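Local atomic coordinates of pentatricopeptide repeat-containing protein 10, chloroplastic (Zea mays, PDB entry 4M59), a protein that binds specific intergenic regions of chloroplast messenger RNA near atpH and psaJ and shields the transcripts from exonucleases as a barrier to RNA decay. Residues 9-14 with 31-36; 307-312 with 340-345. The protein carries 4 engineered substitutions. All coordinates share one frame; numbering follows the deposited sequence.

Interaction 1: 9-14 with 31-36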
ATOM      1  N   GLN A   9       1.704 -41.341  30.364  1.00160.37           N
ATOM      2  CA  GLN A   9       2.819 -40.598  29.789  1.00161.04           C
ATOM      3  C   GLN A   9       3.268 -41.213  28.469  1.00161.42           C
ATOM      4  O   GLN A   9       3.824 -40.529  27.611  1.00161.23           O
ATOM      5  CB  GLN A   9       3.986 -40.544  30.774  1.00179.85           C
ATOM      6  CG  GLN A   9       3.718 -39.710  32.015  1.00179.79           C
ATOM      7  CD  GLN A   9       4.939 -39.575  32.902  1.00182.86           C
ATOM      8  OE1 GLN A   9       4.829 -39.253  34.085  1.00183.79           O
ATOM      9  NE2 GLN A   9       6.116 -39.820  32.334  1.00185.56           N
ATOM     10  N   VAL A  10       3.025 -42.512  28.313  1.00148.80           N
ATOM     11  CA  VAL A  10       3.400 -43.214  27.114  1.00149.52           C
ATOM     12  C   VAL A  10       2.291 -43.091  26.109  1.00147.31           C
ATOM     13  O   VAL A  10       2.514 -43.130  24.908  1.00147.34           O
ATOM     14  CB  VAL A  10       3.587 -44.690  27.409  1.00133.49           C
ATOM     15  CG1 VAL A  10       4.201 -45.383  26.228  1.00135.87           C
ATOM     16  CG2 VAL A  10       4.447 -44.856  28.646  1.00136.80           C
ATOM     17  N   LEU A  11       1.074 -42.956  26.580  0.81117.12           N
ATOM     18  CA  LEU A  11       0.003 -42.903  25.615  0.81115.99           C
ATOM     19  C   LEU A  11      -0.177 -41.506  25.048  0.81115.29           C
ATOM     20  O   LEU A  11      -0.550 -41.342  23.912  0.81114.89           O
ATOM     21  CB  LEU A  11      -1.298 -43.369  26.230  0.81102.08           C
ATOM     22  CG  LEU A  11      -2.202 -43.973  25.182  0.81101.96           C
ATOM     23  CD1 LEU A  11      -1.580 -45.221  24.659  0.81102.65           C
ATOM     24  CD2 LEU A  11      -3.462 -44.294  25.839  0.81101.72           C
ATOM     25  N   VAL A  12       0.059 -40.506  25.856  1.00109.24           N
ATOM     26  CA  VAL A  12      -0.031 -39.151  25.362  1.00108.63           C
ATOM     27  C   VAL A  12       0.853 -38.964  24.152  1.00108.43           C
ATOM     28  O   VAL A  12       0.424 -38.430  23.137  1.00107.79           O
ATOM     29  CB  VAL A  12       0.389 -38.165  26.430  1.00114.95           C
ATOM     30  CG1 VAL A  12       0.617 -36.816  25.826  1.00114.50           C
ATOM     31  CG2 VAL A  12      -0.660 -38.093  27.509  1.00114.79           C
ATOM     32  N   LEU A  13       2.093 -39.422  24.252  0.99102.22           N
ATOM     33  CA  LEU A  13       3.053 -39.254  23.180  0.99103.10           C
ATOM     34  C   LEU A  13       2.578 -39.856  21.877  0.99102.81           C
ATOM     35  O   LEU A  13       2.971 -39.424  20.804  0.99102.89           O
ATOM     36  CB  LEU A  13       4.380 -39.883  23.564  0.99106.04           C
ATOM     37  CG  LEU A  13       5.126 -39.277  24.745  0.99107.00           C
ATOM     38  CD1 LEU A  13       6.462 -39.975  24.953  0.99111.59           C
ATOM     39  CD2 LEU A  13       5.340 -37.813  24.494  0.99106.03           C
ATOM     40  N   ALA A  14       1.742 -40.875  21.972  0.99111.96           N
ATOM     41  CA  ALA A  14       1.244 -41.533  20.783  0.99111.99           C
ATOM     42  C   ALA A  14       0.370 -40.551  20.069  0.99109.96           C
ATOM     43  O   ALA A  14       0.639 -40.180  18.936  0.99109.99           O
ATOM     44  CB  ALA A  14       0.450 -42.771  21.143  0.99114.55           C
ATOM     45  N   ARG A  31      -8.808 -47.629  22.259  1.00108.12           N
ATOM     46  CA  ARG A  31     -10.041 -47.110  22.841  1.00107.55           C
ATOM     47  C   ARG A  31     -10.238 -47.440  24.324  1.00107.10           C
ATOM     48  O   ARG A  31     -10.612 -46.572  25.111  1.00106.14           O
ATOM     49  CB  ARG A  31     -11.240 -47.608  22.024  1.00114.03           C
ATOM     50  CG  ARG A  31     -12.593 -47.496  22.711  1.00113.57           C
ATOM     51  CD  ARG A  31     -13.423 -48.752  22.496  1.00114.28           C
ATOM     52  NE  ARG A  31     -14.677 -48.463  21.807  1.00114.29           N
ATOM     53  CZ  ARG A  31     -15.853 -48.349  22.413  1.00113.70           C
ATOM     54  NH1 ARG A  31     -15.940 -48.505  23.729  1.00112.98           N
ATOM     55  NH2 ARG A  31     -16.944 -48.087  21.708  1.00113.72           N
ATOM     56  N   ASP A  32     -10.009 -48.695  24.698  1.00115.47           N
ATOM     57  CA  ASP A  32     -10.345 -49.143  26.039  1.00115.10           C
ATOM     58  C   ASP A  32      -9.324 -48.689  27.040  1.00114.72           C
ATOM     59  O   ASP A  32      -9.601 -48.606  28.226  1.00114.20           O
ATOM     60  CB  ASP A  32     -10.433 -50.653  26.080  1.00125.76           C
ATOM     61  CG  ASP A  32     -11.282 -51.203  24.975  1.00126.36           C
ATOM     62  OD1 ASP A  32     -12.220 -50.503  24.554  1.00125.96           O
ATOM     63  OD2 ASP A  32     -11.006 -52.334  24.527  1.00127.26           O
ATOM     64  N   GLU A  33      -8.122 -48.401  26.557  1.00111.09           N
ATOM     65  CA  GLU A  33      -7.073 -47.851  27.403  1.00110.89           C
ATOM     66  C   GLU A  33      -7.421 -46.401  27.692  1.00109.81           C
ATOM     67  O   GLU A  33      -7.023 -45.836  28.710  1.00109.49           O
ATOM     68  CB  GLU A  33      -5.715 -47.941  26.710  1.00124.04           C
ATOM     69  CG  GLU A  33      -4.532 -47.675  27.628  1.00124.23           C
ATOM     70  CD  GLU A  33      -3.216 -48.135  27.028  1.00125.05           C
ATOM     71  OE1 GLU A  33      -3.244 -48.760  25.949  1.00125.62           O
ATOM     72  OE2 GLU A  33      -2.159 -47.868  27.635  1.00126.09           O
ATOM     73  N   LEU A  34      -8.181 -45.809  26.778  1.00 94.62           N
ATOM     74  CA  LEU A  34      -8.662 -44.450  26.929  1.00 93.53           C
ATOM     75  C   LEU A  34      -9.824 -44.371  27.905  1.00 92.57           C
ATOM     76  O   LEU A  34      -9.876 -43.496  28.759  1.00 91.59           O
ATOM     77  CB  LEU A  34      -9.092 -43.904  25.573  1.00 89.50           C
ATOM     78  CG  LEU A  34      -7.966 -43.673  24.585  1.00 90.12           C
ATOM     79  CD1 LEU A  34      -8.505 -43.389  23.213  1.00 90.34           C
ATOM     80  CD2 LEU A  34      -7.139 -42.534  25.071  1.00 89.51           C
ATOM     81  N   LEU A  35     -10.774 -45.273  27.781  1.00115.43           N
ATOM     82  CA  LEU A  35     -11.949 -45.152  28.614  1.00114.42           C
ATOM     83  C   LEU A  35     -11.668 -45.278  30.109  1.00114.12           C
ATOM     84  O   LEU A  35     -12.437 -44.831  30.927  1.00113.12           O
ATOM     85  CB  LEU A  35     -13.016 -46.141  28.186  1.00106.25           C
ATOM     86  CG  LEU A  35     -13.483 -46.022  26.747  1.00106.93           C
ATOM     87  CD1 LEU A  35     -14.229 -47.239  26.417  1.00107.77           C
ATOM     88  CD2 LEU A  35     -14.368 -44.861  26.578  1.00105.94           C
ATOM     89  N   ARG A  36     -10.558 -45.925  30.439  1.00116.57           N
ATOM     90  CA  ARG A  36     -10.184 -46.121  31.831  1.00116.93           C
ATOM     91  C   ARG A  36      -9.183 -45.056  32.255  1.00116.92           C
ATOM     92  O   ARG A  36      -8.819 -44.962  33.424  1.00117.44           O
ATOM     93  CB  ARG A  36      -9.594 -47.514  32.043  1.00122.65           C
ATOM     94  CG  ARG A  36     -10.631 -48.583  32.344  1.00122.83           C
ATOM     95  CD  ARG A  36     -10.153 -49.956  31.896  1.00124.15           C
ATOM     96  NE  ARG A  36      -8.843 -50.278  32.446  1.00126.03           N
ATOM     97  CZ  ARG A  36      -7.837 -50.786  31.740  1.00127.07           C
ATOM     98  NH1 ARG A  36      -6.680 -51.048  32.326  1.00129.03           N
ATOM     99  NH2 ARG A  36      -7.995 -51.029  30.445  1.00126.48           N
TER
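Leu11 and Glu33 mark the nearest approach of the two backbones, with Leu11 CA and Glu33 CA 8.8 Å apart. At that separation side chains must do the bridging, and no hydrogen bond crosses between the segments. Residues 9-14 belong to helix 8-16; residues 31-36 form a short helical turn with few backbone bonds, among them Leu35 N to Arg31 O, that ends in a loop. The burial, 124 Å² summed over both sides, is modest and comes from three residues.

Leu11 is the central one. Its CG lies anti to the backbone N (chi1 -152°), which sends the branched end across the gap, where it meets Glu33 arriving from the opposite direction. Both methyls lie over the same face of the carboxylate: Leu11 CD1 sits 4.0 Å from Glu33 OE2, and Leu11 CD2 reaches back to Glu33 CG as well, at 4.0 Å. The one touch between two apolar side chains is Leu11 CD2 to Leu34 CD2, at 4.1 Å. Glu33 is likewise anti at chi1 (-167°) and extended beyond CG; its CG and one carboxylate face lie against Leu11, and OE2 also forms a salt bridge with Arg30. Shortening Glu33 to an alanine would probably uncover the Leu11 methyls on this side and leave Arg30 without its carboxylate mate.

Leu11 itself also touches Arg30. Leu34 packs on Leu27 of helix 23-29 and Trp61 of helix 52-65. The contact is plain helix packing at the N-terminal end of the chain's helical array, where Leu34 and Val12 meet on Leu42 of helix 39-47.

Interaction 2: 307-312 with 340-345; sequences QMKKTG and LGEMSR
Lys309 NZ and Glu342 OE2 form a salt bridge at 3.3 Å, with a weak hydrogen bond from the ammonium to that oxygen. It joins consecutive units of the pentatricopeptide repeat superhelix: helix 298-310 lies in the predicted seventh repeat and helix 333-346 in the predicted eighth. The backbones stay well apart, Lys309 CA being 11.9 Å from Glu342 CA, and only 64 Å² is buried, so the link rests on two long side chains meeting from opposite directions.

The lysine runs straight as far as CD and then bends, at chi3 (-121°) and again at chi4. The bend lays its last methylene beside the carboxylate, Lys309 CE coming within 3.5 Å of Glu342 OE2. Glu342 makes its half of the span with CG anti to the backbone N and an extended chain beyond. Both charges have further partners: Glu342 OE2 takes a weak hydrogen bond from Tyr320 OH, and Lys309 makes a cation-pi contact with Phe305. The bridge is a surface contact between partly exposed residues.

Around this pair, Lys309 and Met308 touch Pro315, and Met308 also packs on Gln593 of the second subunit. Met343 packs on Tyr320 and Leu324 of helix 317-328, the helix that also supplies the Tyr320 hydroxyl to Glu342. At the end of the first segment, Gly312 has positive phi, and its N binds Lys309 O at 2.8 Å as the chain leaves the helix. In the second, the guanidinium of Arg345 has one face over Glu342 CA, offset toward its rim, and Ser344 OG donates to Gly341 O at 3.3 Å, with a C=O...donor angle of 113° and OG tilted 29° from the carbonyl plane.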
ATOM      1  N   GLN A 307       5.686  25.026  16.695  0.78 98.87           N
ATOM      2  CA  GLN A 307       5.434  25.379  18.087  0.78 99.51           C
ATOM      3  C   GLN A 307       6.420  24.724  19.051  0.78 98.58           C
ATOM      4  O   GLN A 307       6.942  25.375  19.953  0.78 99.21           O
ATOM      5  CB  GLN A 307       4.000  25.021  18.478  0.78105.58           C
ATOM      6  CG  GLN A 307       2.968  26.057  18.065  0.78107.21           C
ATOM      7  CD  GLN A 307       3.006  26.358  16.579  0.78107.39           C
ATOM      8  OE1 GLN A 307       3.906  25.915  15.867  0.78106.55           O
ATOM      9  NE2 GLN A 307       2.022  27.110  16.104  0.78109.86           N
ATOM     10  N   MET A 308       6.673  23.433  18.860  1.00 95.64           N
ATOM     11  CA  MET A 308       7.601  22.712  19.722  1.00 95.04           C
ATOM     12  C   MET A 308       8.892  23.505  19.897  1.00 95.10           C
ATOM     13  O   MET A 308       9.624  23.311  20.866  1.00 95.43           O
ATOM     14  CB  MET A 308       7.913  21.329  19.151  1.00 92.70           C
ATOM     15  CG  MET A 308       8.982  20.573  19.924  1.00 92.34           C
ATOM     16  SD  MET A 308       9.443  19.019  19.141  1.00 91.61           S
ATOM     17  CE  MET A 308      10.858  18.548  20.131  1.00 91.67           C
ATOM     18  N   LYS A 309       9.164  24.398  18.955  1.00114.12           N
ATOM     19  CA  LYS A 309      10.368  25.222  19.000  1.00114.51           C
ATOM     20  C   LYS A 309      10.089  26.564  19.668  1.00116.25           C
ATOM     21  O   LYS A 309      10.653  26.874  20.716  1.00117.19           O
ATOM     22  CB  LYS A 309      10.924  25.441  17.593  1.00109.59           C
ATOM     23  CG  LYS A 309      11.345  24.164  16.886  1.00108.20           C
ATOM     24  CD  LYS A 309      11.877  24.450  15.492  1.00107.77           C
ATOM     25  CE  LYS A 309      11.071  23.724  14.427  1.00107.43           C
ATOM     26  NZ  LYS A 309      10.549  24.658  13.392  1.00108.02           N
ATOM     27  N   LYS A 310       9.213  27.354  19.054  0.76 97.59           N
ATOM     28  CA  LYS A 310       8.858  28.660  19.586  0.76 99.46           C
ATOM     29  C   LYS A 310       8.199  28.534  20.959  0.76100.39           C
ATOM     30  O   LYS A 310       7.676  29.510  21.499  0.76102.06           O
ATOM     31  CB  LYS A 310       7.928  29.398  18.622  0.76105.75           C
ATOM     32  CG  LYS A 310       8.276  29.206  17.156  0.76104.63           C
ATOM     33  CD  LYS A 310       7.063  29.423  16.266  0.76105.11           C
ATOM     34  CE  LYS A 310       7.424  30.209  15.018  0.76105.54           C
ATOM     35  NZ  LYS A 310       8.543  31.164  15.268  0.76106.28           N
ATOM     36  N   THR A 311       8.258  27.337  21.525  0.59 84.73           N
ATOM     37  CA  THR A 311       7.691  27.079  22.843  0.59 85.61           C
ATOM     38  C   THR A 311       8.748  26.611  23.839  0.59 85.68           C
ATOM     39  O   THR A 311       8.520  26.645  25.047  0.59 86.80           O
ATOM     40  CB  THR A 311       6.555  26.041  22.773  0.59 97.66           C
ATOM     41  OG1 THR A 311       5.641  26.399  21.729  0.59 97.61           O
ATOM     42  CG2 THR A 311       5.808  25.983  24.097  0.59 98.91           C
ATOM     43  N   GLY A 312       9.895  26.177  23.334  1.00117.15           N
ATOM     44  CA  GLY A 312      10.978  25.753  24.202  1.00117.44           C
ATOM     45  C   GLY A 312      11.790  24.581  23.683  1.00116.02           C
ATOM     46  O   GLY A 312      12.880  24.763  23.139  1.00115.70           O
ATOM     47  N   LEU A 340      16.470  20.853   6.095  1.00 76.48           N
ATOM     48  CA  LEU A 340      17.827  20.336   6.208  1.00 76.22           C
ATOM     49  C   LEU A 340      18.796  21.456   6.574  1.00 74.73           C
ATOM     50  O   LEU A 340      19.778  21.234   7.283  1.00 74.37           O
ATOM     51  CB  LEU A 340      18.258  19.670   4.902  1.00 68.66           C
ATOM     52  CG  LEU A 340      19.704  19.171   4.840  1.00 68.90           C
ATOM     53  CD1 LEU A 340      19.993  18.214   5.985  1.00 69.82           C
ATOM     54  CD2 LEU A 340      19.987  18.508   3.501  1.00 69.90           C
ATOM     55  N   GLY A 341      18.511  22.658   6.084  1.00 74.09           N
ATOM     56  CA  GLY A 341      19.331  23.812   6.375  1.00 73.13           C
ATOM     57  C   GLY A 341      19.118  24.312   7.783  1.00 73.43           C
ATOM     58  O   GLY A 341      20.067  24.608   8.490  1.00 73.74           O
ATOM     59  N   GLU A 342      17.888  24.397   8.203  1.00 90.14           N
ATOM     60  CA  GLU A 342      17.607  24.818   9.539  1.00 90.61           C
ATOM     61  C   GLU A 342      18.236  23.883  10.494  1.00 90.33           C
ATOM     62  O   GLU A 342      18.666  24.270  11.541  1.00 90.84           O
ATOM     63  CB  GLU A 342      16.129  24.769   9.742  1.00 97.53           C
ATOM     64  CG  GLU A 342      15.696  25.096  11.112  1.00 98.03           C
ATOM     65  CD  GLU A 342      14.192  25.141  11.250  1.00 98.44           C
ATOM     66  OE1 GLU A 342      13.502  25.421  10.260  1.00 98.74           O
ATOM     67  OE2 GLU A 342      13.682  24.892  12.349  1.00 98.61           O
ATOM     68  N   MET A 343      18.276  22.615  10.131  1.00 77.62           N
ATOM     69  CA  MET A 343      18.957  21.648  10.957  1.00 77.78           C
ATOM     70  C   MET A 343      20.352  22.101  11.172  1.00 78.07           C
ATOM     71  O   MET A 343      20.692  22.490  12.244  1.00 78.62           O
ATOM     72  CB  MET A 343      19.003  20.274  10.319  1.00 74.11           C
ATOM     73  CG  MET A 343      17.708  19.619  10.189  1.00 75.18           C
ATOM     74  SD  MET A 343      17.746  18.117   9.287  1.00 77.16           S
ATOM     75  CE  MET A 343      18.909  17.281  10.242  1.00 78.30           C
ATOM     76  N   SER A 344      21.149  22.117  10.120  1.00 80.77           N
ATOM     77  CA  SER A 344      22.579  22.412  10.230  1.00 81.28           C
ATOM     78  C   SER A 344      22.897  23.837  10.622  1.00 82.20           C
ATOM     79  O   SER A 344      24.030  24.208  10.863  1.00 83.11           O
ATOM     80  CB  SER A 344      23.286  22.092   8.934  1.00 78.93           C
ATOM     81  OG  SER A 344      22.719  22.787   7.860  1.00 78.58           O
ATOM     82  N   ARG A 345      21.870  24.643  10.667  1.00 93.53           N
ATOM     83  CA  ARG A 345      22.059  26.024  11.050  1.00 94.99           C
ATOM     84  C   ARG A 345      21.738  26.203  12.516  1.00 95.80           C
ATOM     85  O   ARG A 345      22.343  27.026  13.186  1.00 97.26           O
ATOM     86  CB  ARG A 345      21.183  26.932  10.212  1.00 98.70           C
ATOM     87  CG  ARG A 345      21.504  28.378  10.384  1.00100.46           C
ATOM     88  CD  ARG A 345      20.752  29.229   9.405  1.00100.82           C
ATOM     89  NE  ARG A 345      19.317  29.137   9.617  1.00100.44           N
ATOM     90  CZ  ARG A 345      18.469  28.604   8.748  1.00 99.37           C
ATOM     91  NH1 ARG A 345      18.917  28.124   7.602  1.00 98.53           N
ATOM     92  NH2 ARG A 345      17.174  28.560   9.021  1.00 99.29           N
TER

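The two contacts share no helix and lie far apart in the superhelix, with centres about 72 Å apart and nearest atoms about 57 Å apart. Along the chain, interaction 1 closes before interaction 2 opens. Two of the three touching residues in interaction 1 are buried, and its chemistry is van der Waals packing of leucine methyls on another leucine and on a glutamate's chain and carboxylate face, without a polar bond across the segments. Interaction 2 is a surface contact, with no buried residue touching and about half the buried area, and a single ion pair carries it. Glutamate appears in both, packed under methyls in one and ion-paired through an oxygen in the other.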